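Side-chain contacts in importin subunit beta-1 (Saccharomyces cerevisiae, PDB 5OWU), which carries proteins into the nucleus in partnership with importin alpha, the subunit that recognises the classical nuclear localization signal of the cargo: residues Ile614-Phe619 with Ser656-Gly661; Leu601-Leu606 with Ser641-Lys646; Val583-Pro588 with Ile663-Asn668; Met547-Gln552 with Ser574-Val579. One frame throughout, in Å; residues are numbered along the deposited sequence. Where two conformers were deposited one is given.

Overall arrangement
All four contacts belong to one run of the HEAT-repeat solenoid, repeats 13 to 15, and their chemistry differs with their place in the stack. Interaction 4 lies within a repeat, between its two antiparallel helices, and is buried and aliphatic. Interactions 1 and 2 both join repeat 14 to repeat 15: second helix to second helix through a buried contact with one polar pair, first helix to first helix through a partly buried tyrosine packed on a phenylalanine and a leucine. Their centres are about 10 Å apart. Interaction 3, at the surface, is a single salt bridge made of two hydrogen bonds, reaching from repeat 13 to repeat 15. Helix 563-586 serves interactions 3 and 4, and helix 655-669 serves interactions 1 and 3.

Interaction 1 (Ile614-Phe619 with Ser656-Gly661); sequences IEDDVF and SITAVG
In the stacking of HEAT repeat 14 on repeat 15, Asp-616 and Phe-619 of helix 615-629 meet Thr-658 and Ala-659 of helix 655-669, the local axes lying 9.1 Å apart and only 7° from parallel. Thr-658 is the hub, its two branches dividing the work. Its hydroxyl donates a hydrogen bond to the carboxylate of Asp-616; the modelled separation of Thr-658 OG1 and Asp-616 OD1, 2.4 Å, is so short that its exact value is doubtful. Asp-616 reaches it by setting CG opposite the backbone N (chi1 -163°), which swings the carboxylate across to the neighbouring helix. The methyl branch of Thr-658 turns to apolar company, CG2 lying 3.6 Å from CB of Phe-619. Further along, the phenyl ring of Phe-619 meets Ala-659 obliquely, Phe-619 CE2 standing 4.1 Å from Ala-659 CB. The ring also meets that of Phe-640, and the side chain touches Ala-647, so Phe-619 packs on helix 637-649 as well. The chemistry is thus split within a single side chain: the hydroxyl of Thr-658 probably offers the partly exposed carboxylate a neutral donor from the next repeat, while its methyl extends the buried hydrophobic seam.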
loop_
_atom_site.group_PDB
_atom_site.type_symbol
_atom_site.label_atom_id
_atom_site.label_comp_id
_atom_site.label_asym_id
_atom_site.label_seq_id
_atom_site.Cartn_x
_atom_site.Cartn_y
_atom_site.Cartn_z
ATOM N N ILE A 614 -12.126 12.142 -18.858
ATOM C CA ILE A 614 -10.858 12.832 -19.081
ATOM C C ILE A 614 -10.790 14.200 -18.413
ATOM O O ILE A 614 -9.738 14.845 -18.471
ATOM C CB ILE A 614 -10.554 12.977 -20.586
ATOM C CG1 ILE A 614 -11.664 13.756 -21.282
ATOM C CG2 ILE A 614 -10.369 11.611 -21.226
ATOM C CD1 ILE A 614 -11.208 14.420 -22.554
ATOM N N GLU A 615 -11.873 14.676 -17.787
ATOM C CA GLU A 615 -11.862 16.048 -17.282
ATOM C C GLU A 615 -10.768 16.254 -16.243
ATOM O O GLU A 615 -10.262 17.366 -16.091
ATOM C CB GLU A 615 -13.229 16.428 -16.701
ATOM C CG GLU A 615 -13.703 15.581 -15.532
ATOM C CD GLU A 615 -15.002 16.096 -14.920
ATOM O OE1 GLU A 615 -15.395 17.254 -15.200
ATOM O OE2 GLU A 615 -15.632 15.337 -14.156
ATOM N N ASP A 616 -10.399 15.204 -15.513
ATOM C CA ASP A 616 -9.310 15.312 -14.549
ATOM C C ASP A 616 -7.999 15.683 -15.241
ATOM O O ASP A 616 -7.303 16.626 -14.832
ATOM C CB ASP A 616 -9.176 13.990 -13.792
ATOM C CG ASP A 616 -8.367 14.123 -12.526
ATOM O OD1 ASP A 616 -8.625 15.074 -11.756
ATOM O OD2 ASP A 616 -7.476 13.276 -12.298
ATOM N N ASP A 617 -7.648 14.951 -16.303
ATOM C CA ASP A 617 -6.429 15.252 -17.047
ATOM C C ASP A 617 -6.519 16.597 -17.763
ATOM O O ASP A 617 -5.499 17.289 -17.921
ATOM C CB ASP A 617 -6.152 14.124 -18.034
ATOM C CG ASP A 617 -5.943 12.791 -17.335
ATOM O OD1 ASP A 617 -5.206 12.757 -16.326
ATOM O OD2 ASP A 617 -6.536 11.789 -17.776
ATOM N N VAL A 618 -7.723 16.994 -18.183
ATOM C CA VAL A 618 -7.892 18.314 -18.780
ATOM C C VAL A 618 -7.621 19.391 -17.744
ATOM O O VAL A 618 -6.972 20.399 -18.032
ATOM C CB VAL A 618 -9.298 18.464 -19.386
ATOM C CG1 VAL A 618 -9.499 19.878 -19.915
ATOM C CG2 VAL A 618 -9.517 17.449 -20.500
ATOM N N PHE A 619 -8.124 19.202 -16.529
ATOM C CA PHE A 619 -7.885 20.165 -15.463
ATOM C C PHE A 619 -6.408 20.240 -15.118
ATOM O O PHE A 619 -5.890 21.321 -14.829
ATOM C CB PHE A 619 -8.705 19.792 -14.229
ATOM C CG PHE A 619 -10.040 20.463 -14.174
ATOM C CD1 PHE A 619 -11.036 20.133 -15.074
ATOM C CD2 PHE A 619 -10.297 21.432 -13.221
ATOM C CE1 PHE A 619 -12.272 20.765 -15.024
ATOM C CE2 PHE A 619 -11.526 22.058 -13.162
ATOM C CZ PHE A 619 -12.513 21.725 -14.067
ATOM N N SER A 656 -12.440 17.138 -8.116
ATOM C CA SER A 656 -12.411 18.222 -7.138
ATOM C C SER A 656 -11.008 18.410 -6.573
ATOM O O SER A 656 -10.581 19.544 -6.324
ATOM C CB SER A 656 -13.412 17.947 -6.014
ATOM O OG SER A 656 -13.070 16.768 -5.300
ATOM N N ILE A 657 -10.278 17.312 -6.371
ATOM C CA ILE A 657 -8.888 17.399 -5.928
ATOM C C ILE A 657 -8.072 18.205 -6.927
ATOM O O ILE A 657 -7.299 19.102 -6.560
ATOM C CB ILE A 657 -8.288 15.993 -5.746
ATOM C CG1 ILE A 657 -9.169 15.117 -4.847
ATOM C CG2 ILE A 657 -6.855 16.094 -5.202
ATOM C CD1 ILE A 657 -9.199 15.547 -3.433
ATOM N N THR A 658 -8.218 17.878 -8.211
ATOM C CA THR A 658 -7.439 18.553 -9.238
ATOM C C THR A 658 -7.861 20.009 -9.376
ATOM O O THR A 658 -7.018 20.872 -9.646
ATOM C CB THR A 658 -7.583 17.806 -10.562
ATOM O OG1 THR A 658 -7.265 16.422 -10.356
ATOM C CG2 THR A 658 -6.645 18.379 -11.609
ATOM N N ALA A 659 -9.146 20.303 -9.172
ATOM C CA ALA A 659 -9.596 21.690 -9.174
ATOM C C ALA A 659 -8.976 22.470 -8.014
ATOM O O ALA A 659 -8.568 23.634 -8.174
ATOM C CB ALA A 659 -11.126 21.735 -9.124
ATOM N N VAL A 660 -8.871 21.840 -6.838
ATOM C CA VAL A 660 -8.109 22.450 -5.750
ATOM C C VAL A 660 -6.676 22.699 -6.195
ATOM O O VAL A 660 -6.064 23.711 -5.833
ATOM C CB VAL A 660 -8.151 21.576 -4.485
ATOM C CG1 VAL A 660 -7.205 22.136 -3.416
ATOM C CG2 VAL A 660 -9.557 21.501 -3.931
ATOM N N GLY A 661 -6.113 21.775 -6.976
ATOM C CA GLY A 661 -4.773 21.985 -7.501
ATOM C C GLY A 661 -4.691 23.168 -8.442
ATOM O O GLY A 661 -3.651 23.835 -8.526
#

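Interaction 2 (Leu601-Leu606 with Ser641-Lys646); sequences LFFRLL and SPYLLK
Phe-603, Leu-606 and Tyr-643 share one first torsion, each with CG opposite its own carbonyl carbon (chi1 -61° for Tyr-643), and this sends the tyrosine ring from one helix toward the phenylalanine and leucine of the other. The helices, 595-607 and 637-649, are the first helices of HEAT repeats 14 and 15, and the contact is one step in their side-by-side stacking along the solenoid. Tyr-643 buries more surface here than any other residue of the two segments. Leu-606 sets a methyl over one face of its ring: CD1 is 4.0 Å from the ring centroid and 18° off the normal, a CH-pi contact. Phe-603, one helical turn earlier, meets the ring differently. The two ring planes are 29° apart with centroids separated by 5.8 Å, so the rings are slid past one another with little overlap, and the closest approach is CD1 of Phe-603 to CE2 of Tyr-643, 3.6 Å. The phenolic end has a polar task of its own, since OH is hydrogen-bonded to OE2 of Glu-607, just beyond the first segment. Ring and hydroxyl together therefore tie Tyr-643 to the C-terminal part of helix 595-607. Close by, helix 637-649 is kinked at Pro-642, whose ring nitrogen has no hydrogen to offer the preceding turn. Leu-606 also holds the tyrosine with its first side-chain carbon, CB lying 4.0 Å from Tyr-643 CE1.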
loop_
_atom_site.group_PDB
_atom_site.type_symbol
_atom_site.label_atom_id
_atom_site.label_comp_id
_atom_site.label_asym_id
_atom_site.label_seq_id
_atom_site.Cartn_x
_atom_site.Cartn_y
_atom_site.Cartn_z
ATOM N N LEU A 601 -9.042 23.860 -27.352
ATOM C CA LEU A 601 -9.143 22.408 -27.297
ATOM C C LEU A 601 -9.653 21.945 -25.940
ATOM O O LEU A 601 -10.548 21.092 -25.853
ATOM C CB LEU A 601 -7.780 21.795 -27.614
ATOM C CG LEU A 601 -7.241 22.127 -28.999
ATOM C CD1 LEU A 601 -5.830 21.545 -29.171
ATOM C CD2 LEU A 601 -8.212 21.640 -30.078
ATOM N N PHE A 602 -9.129 22.534 -24.863
ATOM C CA PHE A 602 -9.489 22.052 -23.536
ATOM C C PHE A 602 -10.979 22.246 -23.282
ATOM O O PHE A 602 -11.681 21.308 -22.885
ATOM C CB PHE A 602 -8.635 22.754 -22.479
ATOM C CG PHE A 602 -7.154 22.449 -22.585
ATOM C CD1 PHE A 602 -6.705 21.271 -23.174
ATOM C CD2 PHE A 602 -6.212 23.339 -22.095
ATOM C CE1 PHE A 602 -5.353 20.996 -23.275
ATOM C CE2 PHE A 602 -4.854 23.064 -22.192
ATOM C CZ PHE A 602 -4.426 21.890 -22.781
ATOM N N PHE A 603 -11.493 23.443 -23.559
ATOM C CA PHE A 603 -12.930 23.651 -23.442
ATOM C C PHE A 603 -13.698 22.645 -24.286
ATOM O O PHE A 603 -14.678 22.053 -23.815
ATOM C CB PHE A 603 -13.288 25.085 -23.829
ATOM C CG PHE A 603 -12.888 26.101 -22.802
ATOM C CD1 PHE A 603 -13.191 25.903 -21.467
ATOM C CD2 PHE A 603 -12.186 27.240 -23.163
ATOM C CE1 PHE A 603 -12.816 26.829 -20.511
ATOM C CE2 PHE A 603 -11.811 28.169 -22.210
ATOM C CZ PHE A 603 -12.127 27.961 -20.885
ATOM N N ARG A 604 -13.250 22.398 -25.519
ATOM C CA ARG A 604 -13.942 21.406 -26.331
ATOM C C ARG A 604 -13.955 20.062 -25.618
ATOM O O ARG A 604 -15.010 19.429 -25.472
ATOM C CB ARG A 604 -13.295 21.309 -27.713
ATOM C CG ARG A 604 -13.665 22.477 -28.622
ATOM C CD ARG A 604 -12.807 22.526 -29.869
ATOM N NE ARG A 604 -12.888 21.290 -30.638
ATOM C CZ ARG A 604 -12.084 20.988 -31.653
ATOM N NH1 ARG A 604 -11.127 21.830 -32.022
ATOM N NH2 ARG A 604 -12.227 19.836 -32.294
ATOM N N LEU A 605 -12.799 19.648 -25.088
ATOM C CA LEU A 605 -12.746 18.390 -24.356
ATOM C C LEU A 605 -13.688 18.411 -23.164
ATOM O O LEU A 605 -14.291 17.387 -22.821
ATOM C CB LEU A 605 -11.314 18.109 -23.907
ATOM C CG LEU A 605 -10.359 17.741 -25.040
ATOM C CD1 LEU A 605 -8.920 17.815 -24.557
ATOM C CD2 LEU A 605 -10.672 16.350 -25.571
ATOM N N LEU A 606 -13.825 19.569 -22.513
ATOM C CA LEU A 606 -14.706 19.660 -21.355
ATOM C C LEU A 606 -16.173 19.620 -21.756
ATOM O O LEU A 606 -17.015 19.186 -20.962
ATOM C CB LEU A 606 -14.413 20.938 -20.563
ATOM C CG LEU A 606 -13.107 21.007 -19.764
ATOM C CD1 LEU A 606 -12.988 22.349 -19.066
ATOM C CD2 LEU A 606 -13.000 19.876 -18.745
ATOM N N SER A 641 -14.593 29.615 -15.123
ATOM C CA SER A 641 -15.184 29.629 -13.785
ATOM C C SER A 641 -16.318 28.630 -13.606
ATOM O O SER A 641 -16.321 27.912 -12.592
ATOM C CB SER A 641 -15.664 31.051 -13.462
ATOM O OG SER A 641 -16.401 31.065 -12.251
ATOM N N PRO A 642 -17.295 28.530 -14.510
ATOM C CA PRO A 642 -18.365 27.539 -14.296
ATOM C C PRO A 642 -17.834 26.123 -14.163
ATOM O O PRO A 642 -18.229 25.391 -13.240
ATOM C CB PRO A 642 -19.258 27.717 -15.537
ATOM C CG PRO A 642 -18.942 29.080 -16.048
ATOM C CD PRO A 642 -17.499 29.306 -15.743
ATOM N N TYR A 643 -16.929 25.721 -15.060
ATOM C CA TYR A 643 -16.322 24.398 -14.964
ATOM C C TYR A 643 -15.606 24.229 -13.635
ATOM O O TYR A 643 -15.778 23.217 -12.947
ATOM C CB TYR A 643 -15.340 24.179 -16.111
ATOM C CG TYR A 643 -15.957 24.248 -17.482
ATOM C CD1 TYR A 643 -16.765 23.225 -17.953
ATOM C CD2 TYR A 643 -15.709 25.325 -18.314
ATOM C CE1 TYR A 643 -17.322 23.287 -19.208
ATOM C CE2 TYR A 643 -16.260 25.394 -19.566
ATOM C CZ TYR A 643 -17.062 24.375 -20.007
ATOM O OH TYR A 643 -17.607 24.447 -21.260
ATOM N N LEU A 644 -14.791 25.215 -13.257
ATOM C CA LEU A 644 -14.042 25.122 -12.008
ATOM C C LEU A 644 -14.971 24.914 -10.818
ATOM O O LEU A 644 -14.760 24.011 -10.004
ATOM C CB LEU A 644 -13.194 26.376 -11.814
ATOM C CG LEU A 644 -12.460 26.479 -10.477
ATOM C CD1 LEU A 644 -11.498 25.313 -10.299
ATOM C CD2 LEU A 644 -11.741 27.814 -10.397
ATOM N N LEU A 645 -16.000 25.755 -10.689
ATOM C CA LEU A 645 -16.917 25.638 -9.557
ATOM C C LEU A 645 -17.625 24.284 -9.554
ATOM O O LEU A 645 -17.724 23.621 -8.510
ATOM C CB LEU A 645 -17.932 26.784 -9.590
ATOM C CG LEU A 645 -17.567 28.045 -8.798
ATOM C CD1 LEU A 645 -16.170 28.551 -9.138
ATOM C CD2 LEU A 645 -18.606 29.140 -9.049
ATOM N N LYS A 646 -18.125 23.853 -10.717
ATOM C CA LYS A 646 -18.779 22.548 -10.782
ATOM C C LYS A 646 -17.829 21.433 -10.352
ATOM O O LYS A 646 -18.212 20.535 -9.591
ATOM C CB LYS A 646 -19.307 22.290 -12.193
ATOM C CG LYS A 646 -19.998 20.935 -12.355
ATOM C CD LYS A 646 -20.744 20.811 -13.680
ATOM C CE LYS A 646 -21.953 21.739 -13.737
ATOM N NZ LYS A 646 -22.902 21.385 -14.832
#

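Interaction 3 (Val583-Pro588 with Ile663-Asn668); sequences VIRKSP and IADISN
Arg-585 and Asp-665 make this contact by themselves, burying nearly equal areas as they bridge two HEAT repeats that are not neighbours in the solenoid. Arg-585 stands near the C-terminal end of helix 563-586 in repeat 13, Asp-665 on helix 655-669 in repeat 15. Their backbones remain well separated, the nearest CA atoms, those of these same two residues, being 11.1 Å apart. Length closes the gap: from CG to NE the arginine chain is extended, and it passes over Ala-624 and Ala-627 of helix 615-629, which lies between. Asp-665 comes from the opposite direction and rests on Ser-623 of that same helix, so the salt bridge spans repeat 14. The guanidinium grips the carboxylate end-on, one nitrogen to each oxygen, NH1 to OD1 and NH2 to OD2. The two bonds are unequal. NH2 to OD2 is nearly straight at 174°, with the oxygen in the guanidinium plane. The two flat groups are turned 34° against each other, and both nitrogens lie out of the carboxylate plane, NH2 less so and on the syn side of OD2, NH1 further above it. Together the two bonds fix how the guanidinium is turned against the carboxylate. The bond lengths record the asymmetry: 2.7 Å from Arg-585 NH2 to Asp-665 OD2, against 3.0 Å from Arg-585 NH1 to Asp-665 OD1.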
loop_
_atom_site.group_PDB
_atom_site.type_symbol
_atom_site.label_atom_id
_atom_site.label_comp_id
_atom_site.label_asym_id
_atom_site.label_seq_id
_atom_site.Cartn_x
_atom_site.Cartn_y
_atom_site.Cartn_z
ATOM N N VAL A 583 4.961 19.270 -20.672
ATOM C CA VAL A 583 5.568 20.172 -21.650
ATOM C C VAL A 583 5.289 21.624 -21.270
ATOM O O VAL A 583 6.189 22.473 -21.269
ATOM C CB VAL A 583 5.047 19.851 -23.064
ATOM C CG1 VAL A 583 5.407 20.956 -24.061
ATOM C CG2 VAL A 583 5.609 18.522 -23.547
ATOM N N ILE A 584 4.038 21.921 -20.929
ATOM C CA ILE A 584 3.654 23.295 -20.605
ATOM C C ILE A 584 4.433 23.780 -19.390
ATOM O O ILE A 584 4.975 24.892 -19.378
ATOM C CB ILE A 584 2.137 23.379 -20.374
ATOM C CG1 ILE A 584 1.399 23.176 -21.697
ATOM C CG2 ILE A 584 1.749 24.720 -19.715
ATOM C CD1 ILE A 584 -0.078 22.848 -21.537
ATOM N N ARG A 585 4.514 22.946 -18.353
ATOM C CA ARG A 585 5.229 23.364 -17.153
ATOM C C ARG A 585 6.724 23.515 -17.405
ATOM O O ARG A 585 7.365 24.399 -16.826
ATOM C CB ARG A 585 4.978 22.371 -16.019
ATOM C CG ARG A 585 3.626 22.545 -15.370
ATOM C CD ARG A 585 3.628 22.037 -13.941
ATOM N NE ARG A 585 2.268 21.793 -13.475
ATOM C CZ ARG A 585 1.534 22.660 -12.788
ATOM N NH1 ARG A 585 2.024 23.845 -12.456
ATOM N NH2 ARG A 585 0.302 22.331 -12.424
ATOM N N LYS A 586 7.305 22.668 -18.255
ATOM C CA LYS A 586 8.759 22.676 -18.386
ATOM C C LYS A 586 9.266 23.918 -19.114
ATOM O O LYS A 586 10.356 24.410 -18.806
ATOM C CB LYS A 586 9.237 21.415 -19.110
ATOM C CG LYS A 586 10.751 21.227 -19.092
ATOM C CD LYS A 586 11.253 20.910 -17.687
ATOM C CE LYS A 586 12.761 21.034 -17.588
ATOM N NZ LYS A 586 13.465 20.063 -18.462
ATOM N N SER A 587 8.514 24.434 -20.079
ATOM C CA SER A 587 8.959 25.566 -20.890
ATOM C C SER A 587 7.833 26.584 -20.951
ATOM O O SER A 587 7.106 26.664 -21.950
ATOM C CB SER A 587 9.378 25.120 -22.291
ATOM O OG SER A 587 9.928 26.209 -23.017
ATOM N N PRO A 588 7.662 27.386 -19.896
ATOM C CA PRO A 588 6.583 28.387 -19.915
ATOM C C PRO A 588 6.719 29.387 -21.049
ATOM O O PRO A 588 5.714 29.761 -21.665
ATOM C CB PRO A 588 6.709 29.063 -18.539
ATOM C CG PRO A 588 7.509 28.115 -17.697
ATOM C CD PRO A 588 8.438 27.429 -18.644
ATOM N N ILE A 663 -6.528 25.892 -7.952
ATOM C CA ILE A 663 -6.439 27.007 -7.009
ATOM C C ILE A 663 -5.005 27.159 -6.509
ATOM O O ILE A 663 -4.466 28.272 -6.447
ATOM C CB ILE A 663 -7.435 26.820 -5.849
ATOM C CG1 ILE A 663 -8.862 26.736 -6.384
ATOM C CG2 ILE A 663 -7.323 27.986 -4.856
ATOM C CD1 ILE A 663 -9.896 26.365 -5.335
ATOM N N ALA A 664 -4.359 26.040 -6.164
ATOM C CA ALA A 664 -2.969 26.093 -5.718
ATOM C C ALA A 664 -2.082 26.748 -6.765
ATOM O O ALA A 664 -1.236 27.587 -6.434
ATOM C CB ALA A 664 -2.459 24.685 -5.402
ATOM N N ASP A 665 -2.263 26.388 -8.036
ATOM C CA ASP A 665 -1.424 26.963 -9.084
ATOM C C ASP A 665 -1.661 28.462 -9.235
ATOM O O ASP A 665 -0.703 29.243 -9.264
ATOM C CB ASP A 665 -1.667 26.246 -10.411
ATOM C CG ASP A 665 -0.800 25.022 -10.566
ATOM O OD1 ASP A 665 0.405 25.122 -10.252
ATOM O OD2 ASP A 665 -1.320 23.961 -10.978
ATOM N N ILE A 666 -2.922 28.894 -9.329
ATOM C CA ILE A 666 -3.148 30.311 -9.610
ATOM C C ILE A 666 -2.779 31.169 -8.406
ATOM O O ILE A 666 -2.393 32.334 -8.565
ATOM C CB ILE A 666 -4.595 30.590 -10.068
ATOM C CG1 ILE A 666 -5.614 30.209 -8.996
ATOM C CG2 ILE A 666 -4.896 29.864 -11.379
ATOM C CD1 ILE A 666 -6.955 30.869 -9.199
ATOM N N SER A 667 -2.880 30.630 -7.190
ATOM C CA SER A 667 -2.431 31.401 -6.036
ATOM C C SER A 667 -0.962 31.783 -6.169
ATOM O O SER A 667 -0.557 32.857 -5.716
ATOM C CB SER A 667 -2.668 30.617 -4.747
ATOM O OG SER A 667 -1.632 29.679 -4.519
ATOM N N ASN A 668 -0.153 30.926 -6.790
ATOM C CA ASN A 668 1.260 31.216 -7.003
ATOM C C ASN A 668 1.503 32.012 -8.282
ATOM O O ASN A 668 2.339 32.922 -8.293
ATOM C CB ASN A 668 2.060 29.910 -7.044
ATOM C CG ASN A 668 1.916 29.089 -5.765
ATOM O OD1 ASN A 668 2.141 29.590 -4.661
ATOM N ND2 ASN A 668 1.532 27.824 -5.912
#

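Interaction 4 (Met547-Gln552 with Ser574-Val579); sequences MDKLGQ and SNILTV
The ammonium nitrogen of Lys-549 is gripped by two side-chain amide oxygens, OE1 of Gln-552 at 3.0 Å from NZ and OD1 of Asn-508, which lies outside both segments. With its charged end so occupied, the lysine lends its aliphatic stem to the contact between the two antiparallel helices of HEAT repeat 13. Helices 536-553 and 563-586 have local axes 9.7 Å apart at an angle of 154°, and the side chains between them are buried. Ile-576 points into the interface and touches two residues there. Its CD1 presses on the lysine stem, 3.5 Å from CG of Lys-549, the two side chains meeting at about a right angle. Ile-576 CG2 turns instead to Leu-550 CB, 3.8 Å away. In the lysine, CG lies opposite the backbone N (chi1 -168°), which brings it to the isoleucine, and a bend about CB-CG turns the rest of the chain toward Gln-552 and Asn-508. Leu-550 continues the apolar contact to Leu-577, and both leucines also touch Phe-602 of helix 595-607, so the core of this repeat runs into the next. The leucines meet through their terminal methyls, CD2 of Leu-550 lying 4.0 Å from CD2 of Leu-577.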
loop_
_atom_site.group_PDB
_atom_site.type_symbol
_atom_site.label_atom_id
_atom_site.label_comp_id
_atom_site.label_asym_id
_atom_site.label_seq_id
_atom_site.Cartn_x
_atom_site.Cartn_y
_atom_site.Cartn_z
ATOM N N MET A 547 0.656 18.210 -28.976
ATOM C CA MET A 547 -0.413 19.116 -29.387
ATOM C C MET A 547 -1.101 18.593 -30.641
ATOM O O MET A 547 -2.307 18.308 -30.633
ATOM C CB MET A 547 0.154 20.526 -29.584
ATOM C CG MET A 547 0.606 21.141 -28.257
ATOM S SD MET A 547 1.171 22.853 -28.283
ATOM C CE MET A 547 2.469 22.810 -29.520
ATOM N N ASP A 548 -0.335 18.401 -31.720
ATOM C CA ASP A 548 -0.887 17.798 -32.928
ATOM C C ASP A 548 -1.626 16.505 -32.596
ATOM O O ASP A 548 -2.749 16.275 -33.059
ATOM C CB ASP A 548 0.232 17.538 -33.940
ATOM C CG ASP A 548 0.917 18.818 -34.411
ATOM O OD1 ASP A 548 0.726 19.878 -33.777
ATOM O OD2 ASP A 548 1.665 18.759 -35.412
ATOM N N LYS A 549 -1.014 15.655 -31.767
ATOM C CA LYS A 549 -1.626 14.362 -31.481
ATOM C C LYS A 549 -2.966 14.541 -30.791
ATOM O O LYS A 549 -3.940 13.840 -31.103
ATOM C CB LYS A 549 -0.691 13.513 -30.625
ATOM C CG LYS A 549 -1.114 12.054 -30.511
ATOM C CD LYS A 549 -0.881 11.316 -31.825
ATOM C CE LYS A 549 -1.403 9.897 -31.756
ATOM N NZ LYS A 549 -1.165 9.148 -33.022
ATOM N N LEU A 550 -3.045 15.484 -29.853
ATOM C CA LEU A 550 -4.330 15.746 -29.224
ATOM C C LEU A 550 -5.361 16.085 -30.291
ATOM O O LEU A 550 -6.451 15.498 -30.333
ATOM C CB LEU A 550 -4.196 16.872 -28.196
ATOM C CG LEU A 550 -5.427 17.207 -27.354
ATOM C CD1 LEU A 550 -5.899 15.989 -26.581
ATOM C CD2 LEU A 550 -5.131 18.376 -26.407
ATOM N N GLY A 551 -5.001 16.990 -31.206
ATOM C CA GLY A 551 -5.903 17.325 -32.295
ATOM C C GLY A 551 -6.381 16.090 -33.019
ATOM O O GLY A 551 -7.578 15.926 -33.273
ATOM N N GLN A 552 -5.457 15.175 -33.312
ATOM C CA GLN A 552 -5.826 13.989 -34.070
ATOM C C GLN A 552 -6.879 13.185 -33.327
ATOM O O GLN A 552 -7.884 12.762 -33.914
ATOM C CB GLN A 552 -4.584 13.146 -34.344
ATOM C CG GLN A 552 -4.840 11.946 -35.213
ATOM C CD GLN A 552 -3.636 11.045 -35.291
ATOM O OE1 GLN A 552 -3.525 10.070 -34.544
ATOM N NE2 GLN A 552 -2.716 11.372 -36.188
ATOM N N SER A 574 -5.782 10.762 -22.212
ATOM C CA SER A 574 -5.160 10.961 -20.905
ATOM C C SER A 574 -3.633 10.954 -21.011
ATOM O O SER A 574 -2.961 11.847 -20.481
ATOM C CB SER A 574 -5.663 9.882 -19.942
ATOM O OG SER A 574 -4.969 9.905 -18.706
ATOM N N ASN A 575 -3.067 9.956 -21.700
ATOM C CA ASN A 575 -1.616 9.915 -21.905
ATOM C C ASN A 575 -1.118 11.204 -22.538
ATOM O O ASN A 575 -0.125 11.806 -22.086
ATOM C CB ASN A 575 -1.229 8.725 -22.796
ATOM C CG ASN A 575 -1.670 7.379 -22.236
ATOM O OD1 ASN A 575 -1.817 6.413 -22.988
ATOM N ND2 ASN A 575 -1.886 7.305 -20.927
ATOM N N ILE A 576 -1.810 11.645 -23.596
ATOM C CA ILE A 576 -1.423 12.864 -24.295
ATOM C C ILE A 576 -1.470 14.054 -23.348
ATOM O O ILE A 576 -0.548 14.873 -23.305
ATOM C CB ILE A 576 -2.334 13.090 -25.515
ATOM C CG1 ILE A 576 -2.094 11.999 -26.567
ATOM C CG2 ILE A 576 -2.096 14.472 -26.131
ATOM C CD1 ILE A 576 -3.171 11.942 -27.631
ATOM N N LEU A 577 -2.566 14.192 -22.604
ATOM C CA LEU A 577 -2.729 15.363 -21.750
ATOM C C LEU A 577 -1.690 15.381 -20.632
ATOM O O LEU A 577 -1.212 16.449 -20.241
ATOM C CB LEU A 577 -4.154 15.405 -21.187
ATOM C CG LEU A 577 -5.236 15.726 -22.231
ATOM C CD1 LEU A 577 -6.615 15.346 -21.739
ATOM C CD2 LEU A 577 -5.207 17.193 -22.633
ATOM N N THR A 578 -1.312 14.211 -20.114
ATOM C CA THR A 578 -0.259 14.154 -19.100
ATOM C C THR A 578 1.060 14.683 -19.660
ATOM O O THR A 578 1.705 15.563 -19.061
ATOM C CB THR A 578 -0.116 12.716 -18.594
ATOM O OG1 THR A 578 -1.374 12.282 -18.051
ATOM C CG2 THR A 578 0.967 12.603 -17.511
ATOM N N VAL A 579 1.468 14.180 -20.831
ATOM C CA VAL A 579 2.703 14.692 -21.426
ATOM C C VAL A 579 2.579 16.183 -21.710
ATOM O O VAL A 579 3.530 16.946 -21.514
ATOM C CB VAL A 579 3.069 13.918 -22.705
ATOM C CG1 VAL A 579 4.393 14.440 -23.275
ATOM C CG2 VAL A 579 3.174 12.438 -22.418
#